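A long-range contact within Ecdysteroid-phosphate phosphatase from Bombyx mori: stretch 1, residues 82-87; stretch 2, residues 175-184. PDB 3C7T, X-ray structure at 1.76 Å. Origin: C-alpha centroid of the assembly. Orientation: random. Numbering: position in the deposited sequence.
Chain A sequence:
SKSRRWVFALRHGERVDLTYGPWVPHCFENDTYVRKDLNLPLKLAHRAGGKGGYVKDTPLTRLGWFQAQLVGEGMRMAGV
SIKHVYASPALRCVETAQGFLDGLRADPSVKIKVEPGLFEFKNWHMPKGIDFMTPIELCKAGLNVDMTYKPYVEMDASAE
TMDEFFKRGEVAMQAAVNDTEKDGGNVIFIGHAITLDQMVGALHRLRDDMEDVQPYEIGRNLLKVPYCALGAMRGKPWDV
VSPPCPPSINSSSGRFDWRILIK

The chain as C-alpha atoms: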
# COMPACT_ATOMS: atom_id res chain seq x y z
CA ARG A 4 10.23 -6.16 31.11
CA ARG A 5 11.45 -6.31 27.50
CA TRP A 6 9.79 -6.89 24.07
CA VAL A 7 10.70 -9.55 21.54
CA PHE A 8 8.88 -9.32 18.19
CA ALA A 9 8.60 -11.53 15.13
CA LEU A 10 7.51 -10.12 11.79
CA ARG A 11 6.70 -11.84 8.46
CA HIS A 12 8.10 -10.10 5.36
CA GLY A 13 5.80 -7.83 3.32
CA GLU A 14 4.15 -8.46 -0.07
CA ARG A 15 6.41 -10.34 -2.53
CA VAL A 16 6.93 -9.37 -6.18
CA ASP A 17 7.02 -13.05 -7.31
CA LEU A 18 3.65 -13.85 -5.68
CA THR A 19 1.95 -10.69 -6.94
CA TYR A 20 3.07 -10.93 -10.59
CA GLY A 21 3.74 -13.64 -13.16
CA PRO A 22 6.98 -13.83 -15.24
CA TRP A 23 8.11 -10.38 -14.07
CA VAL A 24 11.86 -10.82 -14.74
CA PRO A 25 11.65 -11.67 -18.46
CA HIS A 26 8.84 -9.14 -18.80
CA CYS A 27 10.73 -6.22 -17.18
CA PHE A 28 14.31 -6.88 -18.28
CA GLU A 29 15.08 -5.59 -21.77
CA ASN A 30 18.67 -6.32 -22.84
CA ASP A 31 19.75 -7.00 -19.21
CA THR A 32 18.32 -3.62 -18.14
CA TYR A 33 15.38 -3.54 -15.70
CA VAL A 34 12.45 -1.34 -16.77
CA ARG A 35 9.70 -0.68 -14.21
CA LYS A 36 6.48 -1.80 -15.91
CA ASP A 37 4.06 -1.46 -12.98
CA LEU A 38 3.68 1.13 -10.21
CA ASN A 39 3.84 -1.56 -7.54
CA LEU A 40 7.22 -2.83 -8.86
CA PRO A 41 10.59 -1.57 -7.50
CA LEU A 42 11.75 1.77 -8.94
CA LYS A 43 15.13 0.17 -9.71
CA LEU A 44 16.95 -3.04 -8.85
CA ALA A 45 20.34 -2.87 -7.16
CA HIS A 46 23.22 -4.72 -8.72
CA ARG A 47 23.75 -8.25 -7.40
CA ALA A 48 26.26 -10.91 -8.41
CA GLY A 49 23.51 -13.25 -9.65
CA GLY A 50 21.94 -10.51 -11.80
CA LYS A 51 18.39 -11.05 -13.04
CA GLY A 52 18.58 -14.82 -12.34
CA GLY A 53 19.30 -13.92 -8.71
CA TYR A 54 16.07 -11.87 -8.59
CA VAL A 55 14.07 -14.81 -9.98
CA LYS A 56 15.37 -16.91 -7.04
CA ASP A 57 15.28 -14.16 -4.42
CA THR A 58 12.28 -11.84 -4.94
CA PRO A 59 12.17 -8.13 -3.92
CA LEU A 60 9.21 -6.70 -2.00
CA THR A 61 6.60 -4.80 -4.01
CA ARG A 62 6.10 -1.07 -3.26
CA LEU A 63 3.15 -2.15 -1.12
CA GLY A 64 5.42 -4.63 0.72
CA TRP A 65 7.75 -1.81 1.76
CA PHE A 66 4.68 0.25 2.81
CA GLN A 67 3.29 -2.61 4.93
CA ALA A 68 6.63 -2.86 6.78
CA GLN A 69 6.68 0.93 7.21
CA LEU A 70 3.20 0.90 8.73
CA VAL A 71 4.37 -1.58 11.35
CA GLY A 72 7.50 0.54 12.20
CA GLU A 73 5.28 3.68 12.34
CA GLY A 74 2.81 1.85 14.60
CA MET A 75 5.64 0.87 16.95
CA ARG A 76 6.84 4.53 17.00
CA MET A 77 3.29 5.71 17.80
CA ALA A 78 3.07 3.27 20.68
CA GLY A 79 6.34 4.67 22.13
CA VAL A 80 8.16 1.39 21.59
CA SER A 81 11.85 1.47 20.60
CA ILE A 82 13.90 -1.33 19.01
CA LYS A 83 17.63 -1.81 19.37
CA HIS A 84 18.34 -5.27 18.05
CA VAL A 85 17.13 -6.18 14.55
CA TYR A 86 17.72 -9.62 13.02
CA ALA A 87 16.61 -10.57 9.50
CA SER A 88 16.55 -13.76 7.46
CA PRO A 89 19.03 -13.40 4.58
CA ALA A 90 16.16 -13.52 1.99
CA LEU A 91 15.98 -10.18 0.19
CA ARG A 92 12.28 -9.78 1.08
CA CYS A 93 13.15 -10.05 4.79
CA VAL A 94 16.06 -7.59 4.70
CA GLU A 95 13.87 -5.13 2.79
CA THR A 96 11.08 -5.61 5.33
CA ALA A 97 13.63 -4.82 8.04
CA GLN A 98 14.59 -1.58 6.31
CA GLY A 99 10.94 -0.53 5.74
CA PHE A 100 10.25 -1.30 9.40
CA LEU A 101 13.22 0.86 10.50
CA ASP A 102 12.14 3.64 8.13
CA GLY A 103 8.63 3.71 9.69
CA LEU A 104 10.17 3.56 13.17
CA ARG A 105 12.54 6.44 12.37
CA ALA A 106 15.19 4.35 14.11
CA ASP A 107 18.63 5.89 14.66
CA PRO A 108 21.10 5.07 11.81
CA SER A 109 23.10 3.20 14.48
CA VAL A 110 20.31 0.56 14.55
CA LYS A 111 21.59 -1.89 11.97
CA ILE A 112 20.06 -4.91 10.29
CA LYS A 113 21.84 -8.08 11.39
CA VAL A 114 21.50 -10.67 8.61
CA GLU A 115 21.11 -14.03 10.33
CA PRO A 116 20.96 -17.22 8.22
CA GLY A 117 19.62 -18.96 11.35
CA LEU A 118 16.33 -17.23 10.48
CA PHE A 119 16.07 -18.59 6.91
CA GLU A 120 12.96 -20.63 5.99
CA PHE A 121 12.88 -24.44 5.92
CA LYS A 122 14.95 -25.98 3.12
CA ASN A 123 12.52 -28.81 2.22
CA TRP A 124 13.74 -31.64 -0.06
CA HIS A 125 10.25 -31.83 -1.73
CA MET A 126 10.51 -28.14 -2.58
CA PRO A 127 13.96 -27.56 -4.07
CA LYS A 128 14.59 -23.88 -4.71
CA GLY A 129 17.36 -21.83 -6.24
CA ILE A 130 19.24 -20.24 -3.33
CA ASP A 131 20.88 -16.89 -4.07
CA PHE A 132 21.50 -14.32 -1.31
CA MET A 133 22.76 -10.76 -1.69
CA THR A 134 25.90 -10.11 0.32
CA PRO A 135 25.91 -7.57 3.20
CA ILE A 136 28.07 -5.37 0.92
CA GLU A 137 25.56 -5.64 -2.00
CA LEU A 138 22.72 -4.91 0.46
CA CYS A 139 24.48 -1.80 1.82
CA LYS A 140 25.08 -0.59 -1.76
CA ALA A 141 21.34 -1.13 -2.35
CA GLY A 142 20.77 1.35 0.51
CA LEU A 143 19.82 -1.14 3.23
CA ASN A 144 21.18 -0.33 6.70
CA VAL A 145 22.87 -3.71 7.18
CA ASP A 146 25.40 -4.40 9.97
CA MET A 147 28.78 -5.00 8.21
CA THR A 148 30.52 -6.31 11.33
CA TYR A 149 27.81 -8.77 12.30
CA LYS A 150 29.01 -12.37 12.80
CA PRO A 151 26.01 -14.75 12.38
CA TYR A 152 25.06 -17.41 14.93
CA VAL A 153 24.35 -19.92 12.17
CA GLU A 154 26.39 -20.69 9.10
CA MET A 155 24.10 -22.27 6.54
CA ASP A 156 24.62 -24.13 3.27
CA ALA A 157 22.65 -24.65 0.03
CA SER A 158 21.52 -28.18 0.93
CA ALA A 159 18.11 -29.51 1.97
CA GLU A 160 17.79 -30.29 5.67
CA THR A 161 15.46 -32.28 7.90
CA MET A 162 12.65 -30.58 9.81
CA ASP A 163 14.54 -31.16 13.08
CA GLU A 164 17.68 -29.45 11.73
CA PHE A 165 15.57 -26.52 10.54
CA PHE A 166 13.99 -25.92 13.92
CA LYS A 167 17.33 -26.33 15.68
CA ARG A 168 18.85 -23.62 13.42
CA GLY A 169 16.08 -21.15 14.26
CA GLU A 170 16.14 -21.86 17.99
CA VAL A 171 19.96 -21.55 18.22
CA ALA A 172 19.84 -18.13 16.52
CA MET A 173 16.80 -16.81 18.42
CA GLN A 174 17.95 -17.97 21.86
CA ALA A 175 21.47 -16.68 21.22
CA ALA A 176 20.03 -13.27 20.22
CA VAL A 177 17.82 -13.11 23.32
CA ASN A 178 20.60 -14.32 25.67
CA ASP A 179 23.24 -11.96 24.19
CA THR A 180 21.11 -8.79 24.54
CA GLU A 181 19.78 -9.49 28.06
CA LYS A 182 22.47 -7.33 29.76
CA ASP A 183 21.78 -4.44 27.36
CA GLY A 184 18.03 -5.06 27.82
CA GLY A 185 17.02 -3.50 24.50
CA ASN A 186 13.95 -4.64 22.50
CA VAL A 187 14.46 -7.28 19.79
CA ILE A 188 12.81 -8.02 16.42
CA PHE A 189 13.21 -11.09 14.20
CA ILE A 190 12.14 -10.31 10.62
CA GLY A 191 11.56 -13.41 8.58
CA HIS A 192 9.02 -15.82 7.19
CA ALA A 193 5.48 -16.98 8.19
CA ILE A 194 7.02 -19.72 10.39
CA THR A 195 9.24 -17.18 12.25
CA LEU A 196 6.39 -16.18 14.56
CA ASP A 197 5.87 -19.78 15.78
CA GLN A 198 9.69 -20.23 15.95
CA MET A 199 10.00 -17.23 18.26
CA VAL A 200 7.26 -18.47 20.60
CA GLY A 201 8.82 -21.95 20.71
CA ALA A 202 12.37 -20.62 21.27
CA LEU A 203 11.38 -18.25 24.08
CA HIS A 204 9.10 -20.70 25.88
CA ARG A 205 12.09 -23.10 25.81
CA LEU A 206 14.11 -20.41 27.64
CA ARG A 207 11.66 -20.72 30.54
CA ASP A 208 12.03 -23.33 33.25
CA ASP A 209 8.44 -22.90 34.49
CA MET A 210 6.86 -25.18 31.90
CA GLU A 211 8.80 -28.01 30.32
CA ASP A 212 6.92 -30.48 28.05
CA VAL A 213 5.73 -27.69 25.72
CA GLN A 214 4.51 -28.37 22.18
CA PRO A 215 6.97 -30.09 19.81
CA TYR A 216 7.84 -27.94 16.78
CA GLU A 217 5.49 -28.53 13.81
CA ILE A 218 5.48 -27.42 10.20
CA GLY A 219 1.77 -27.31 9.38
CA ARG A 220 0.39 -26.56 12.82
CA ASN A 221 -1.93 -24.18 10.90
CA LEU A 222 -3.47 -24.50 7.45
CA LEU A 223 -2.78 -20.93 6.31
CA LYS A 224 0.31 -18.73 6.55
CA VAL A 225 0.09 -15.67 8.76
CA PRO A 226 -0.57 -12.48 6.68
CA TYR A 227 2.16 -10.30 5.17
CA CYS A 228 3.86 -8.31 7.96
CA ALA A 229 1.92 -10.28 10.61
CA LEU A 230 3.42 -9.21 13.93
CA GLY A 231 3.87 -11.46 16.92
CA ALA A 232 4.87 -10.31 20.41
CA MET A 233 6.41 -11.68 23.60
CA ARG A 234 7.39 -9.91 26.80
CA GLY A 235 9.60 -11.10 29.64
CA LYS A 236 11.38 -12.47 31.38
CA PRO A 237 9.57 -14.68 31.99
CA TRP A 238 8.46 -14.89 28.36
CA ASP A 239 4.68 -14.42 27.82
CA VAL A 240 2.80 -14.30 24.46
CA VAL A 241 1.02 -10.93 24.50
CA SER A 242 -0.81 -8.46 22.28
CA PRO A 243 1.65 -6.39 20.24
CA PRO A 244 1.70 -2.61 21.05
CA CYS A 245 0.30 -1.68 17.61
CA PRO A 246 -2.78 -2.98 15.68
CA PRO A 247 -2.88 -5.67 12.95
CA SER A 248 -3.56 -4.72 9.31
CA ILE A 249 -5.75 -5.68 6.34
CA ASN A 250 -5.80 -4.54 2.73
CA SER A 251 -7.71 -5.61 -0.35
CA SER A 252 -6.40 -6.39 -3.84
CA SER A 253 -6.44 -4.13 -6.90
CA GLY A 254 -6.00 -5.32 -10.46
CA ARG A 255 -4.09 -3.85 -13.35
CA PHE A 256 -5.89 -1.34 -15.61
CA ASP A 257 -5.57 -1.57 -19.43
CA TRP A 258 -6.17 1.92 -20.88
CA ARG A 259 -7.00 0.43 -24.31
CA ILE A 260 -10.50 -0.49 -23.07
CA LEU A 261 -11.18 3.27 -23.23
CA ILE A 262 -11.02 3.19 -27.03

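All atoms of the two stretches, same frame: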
# COMPACT_ATOMS: atom_id res chain seq x y z
N ILE A 82 13.27 -0.06 19.33
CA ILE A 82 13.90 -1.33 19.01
C ILE A 82 15.41 -1.08 18.89
O ILE A 82 15.86 -0.07 18.32
CB ILE A 82 13.30 -2.01 17.72
CG1 ILE A 82 11.93 -2.63 18.00
CG2 ILE A 82 14.14 -3.18 17.24
CD1 ILE A 82 10.80 -1.71 17.79
N LYS A 83 16.20 -1.98 19.44
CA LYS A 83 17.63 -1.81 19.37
C LYS A 83 18.28 -2.89 18.55
O LYS A 83 19.29 -2.65 17.89
CB LYS A 83 18.20 -1.79 20.80
CG LYS A 83 19.68 -1.48 20.88
CD LYS A 83 20.03 -1.01 22.28
CE LYS A 83 21.53 -0.74 22.43
NZ LYS A 83 22.06 0.14 21.35
N HIS A 84 17.70 -4.08 18.60
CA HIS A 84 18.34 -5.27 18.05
C HIS A 84 17.45 -5.88 16.97
O HIS A 84 16.36 -6.38 17.28
CB HIS A 84 18.62 -6.28 19.15
CG HIS A 84 19.33 -5.70 20.33
ND1 HIS A 84 18.71 -5.44 21.53
CD2 HIS A 84 20.62 -5.29 20.48
CE1 HIS A 84 19.58 -4.92 22.38
NE2 HIS A 84 20.75 -4.82 21.77
N VAL A 85 17.92 -5.81 15.73
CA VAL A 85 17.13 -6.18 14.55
C VAL A 85 17.86 -7.29 13.80
O VAL A 85 19.01 -7.12 13.37
CB VAL A 85 16.88 -4.96 13.63
CG1 VAL A 85 16.11 -5.36 12.38
CG2 VAL A 85 16.15 -3.85 14.37
N TYR A 86 17.19 -8.44 13.70
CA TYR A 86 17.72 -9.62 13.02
C TYR A 86 16.80 -9.96 11.85
O TYR A 86 15.58 -9.96 12.01
CB TYR A 86 17.82 -10.81 13.99
CG TYR A 86 18.68 -10.53 15.20
CD1 TYR A 86 18.15 -9.85 16.30
CD2 TYR A 86 20.02 -10.91 15.24
CE1 TYR A 86 18.94 -9.58 17.42
CE2 TYR A 86 20.83 -10.65 16.36
CZ TYR A 86 20.28 -9.98 17.44
OH TYR A 86 21.03 -9.69 18.55
N ALA A 87 17.39 -10.25 10.69
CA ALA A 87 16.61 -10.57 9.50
C ALA A 87 17.13 -11.82 8.82
O ALA A 87 18.34 -12.04 8.74
CB ALA A 87 16.63 -9.42 8.53
N ALA A 175 20.22 -17.43 21.15
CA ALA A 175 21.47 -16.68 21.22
C ALA A 175 21.21 -15.17 21.22
O ALA A 175 21.75 -14.47 22.07
CB ALA A 175 22.41 -17.08 20.10
N ALA A 176 20.37 -14.70 20.31
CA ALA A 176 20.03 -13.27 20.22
C ALA A 176 19.42 -12.75 21.50
O ALA A 176 19.76 -11.65 21.94
CB ALA A 176 19.08 -12.99 19.03
N VAL A 177 18.52 -13.52 22.10
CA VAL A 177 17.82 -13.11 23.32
C VAL A 177 18.76 -13.16 24.55
O VAL A 177 18.76 -12.26 25.40
CB VAL A 177 16.55 -13.97 23.54
CG1 VAL A 177 16.01 -13.78 24.95
CG2 VAL A 177 15.48 -13.61 22.52
N ASN A 178 19.57 -14.22 24.62
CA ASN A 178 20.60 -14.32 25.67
C ASN A 178 21.66 -13.22 25.60
O ASN A 178 21.98 -12.61 26.63
CB ASN A 178 21.24 -15.70 25.68
CG ASN A 178 20.30 -16.76 26.24
OD1 ASN A 178 19.49 -16.49 27.12
ND2 ASN A 178 20.42 -17.98 25.73
N ASP A 179 22.18 -12.95 24.40
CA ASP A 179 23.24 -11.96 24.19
C ASP A 179 22.87 -10.48 24.34
O ASP A 179 23.75 -9.62 24.42
CB ASP A 179 23.91 -12.17 22.82
CG ASP A 179 24.58 -13.53 22.70
OD1 ASP A 179 24.64 -14.28 23.71
OD2 ASP A 179 25.05 -13.86 21.58
N THR A 180 21.57 -10.17 24.38
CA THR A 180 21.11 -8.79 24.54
C THR A 180 20.46 -8.53 25.91
O THR A 180 20.01 -7.42 26.19
CB THR A 180 20.09 -8.40 23.43
OG1 THR A 180 19.01 -9.35 23.43
CG2 THR A 180 20.77 -8.39 22.07
N GLU A 181 20.42 -9.57 26.75
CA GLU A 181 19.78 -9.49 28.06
C GLU A 181 20.39 -8.38 28.93
O GLU A 181 19.66 -7.57 29.51
CB GLU A 181 19.83 -10.85 28.77
CG GLU A 181 18.85 -10.99 29.93
CD GLU A 181 18.95 -12.34 30.64
OE1 GLU A 181 19.08 -13.38 29.95
OE2 GLU A 181 18.90 -12.38 31.89
N LYS A 182 21.73 -8.35 28.99
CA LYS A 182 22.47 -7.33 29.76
C LYS A 182 22.11 -5.92 29.31
O LYS A 182 21.76 -5.06 30.14
CB LYS A 182 23.98 -7.56 29.61
CG LYS A 182 24.84 -6.90 30.68
CD LYS A 182 26.31 -7.26 30.48
CE LYS A 182 27.20 -6.83 31.65
NZ LYS A 182 27.34 -5.34 31.73
N ASP A 183 22.20 -5.69 28.00
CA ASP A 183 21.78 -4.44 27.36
C ASP A 183 20.31 -4.13 27.63
O ASP A 183 19.94 -2.99 27.93
CB ASP A 183 21.99 -4.57 25.84
CG ASP A 183 21.98 -3.22 25.10
OD1 ASP A 183 21.53 -2.18 25.65
OD2 ASP A 183 22.44 -3.21 23.94
N GLY A 184 19.47 -5.16 27.51
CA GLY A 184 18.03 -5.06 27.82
C GLY A 184 17.20 -4.32 26.78
O GLY A 184 16.06 -3.93 27.06

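A single histidine ring, that of H84, is engaged in two ways at once: a methyl group sits over its face while a carboxylate meets its edge. The CG2 atom of T180 lies 3.4 Å from the centroid of the H84 ring and only 6° off the ring normal, an almost ideal CH-pi geometry. Near the ring plane, H84 NE2 donates a hydrogen bond to D183 OD2 at 3.2 Å, with an N-H...O angle of 144°. The ring thus illustrates a general principle: an aromatic heterocycle offers a pi face that accepts C-H contacts and an edge whose nitrogens can hydrogen bond, and neighbours can use both without competing.

The backbone arrangement sets up these meetings. Side chains alternate along a strand, so H84 and Y86 point toward the second stretch while V85 between them is out of its reach. On the other side, A176 and T180 are four residues apart, and both direct their CB atoms toward the strand; D183, three residues after T180, also points its CB toward the first stretch. The backbones stay well separated, with H84 CA and T180 CA 7.9 Å apart and Y86 CA and A176 CA 8.4 Å apart, leaving side chains to fill the gap.

Y86 repeats the facial theme more loosely. A176 CB lies 3.9 Å from the centroid of the Y86 ring, 22° off the normal, with the closest pair, Y86 CZ and A176 CB, 3.6 Å apart. T180 OG1 donates to A176 O at 2.8 Å and is also bonded elsewhere in the structure, while the T180 methyl serves the histidine.

At the exposed end, the extended K83 side chain brings its CE atom to 3.0 Å from D183 OD2. K83 NZ, however, remains 4.3 Å from D183 OD2, so the opposite charges are near each other without forming a salt bridge.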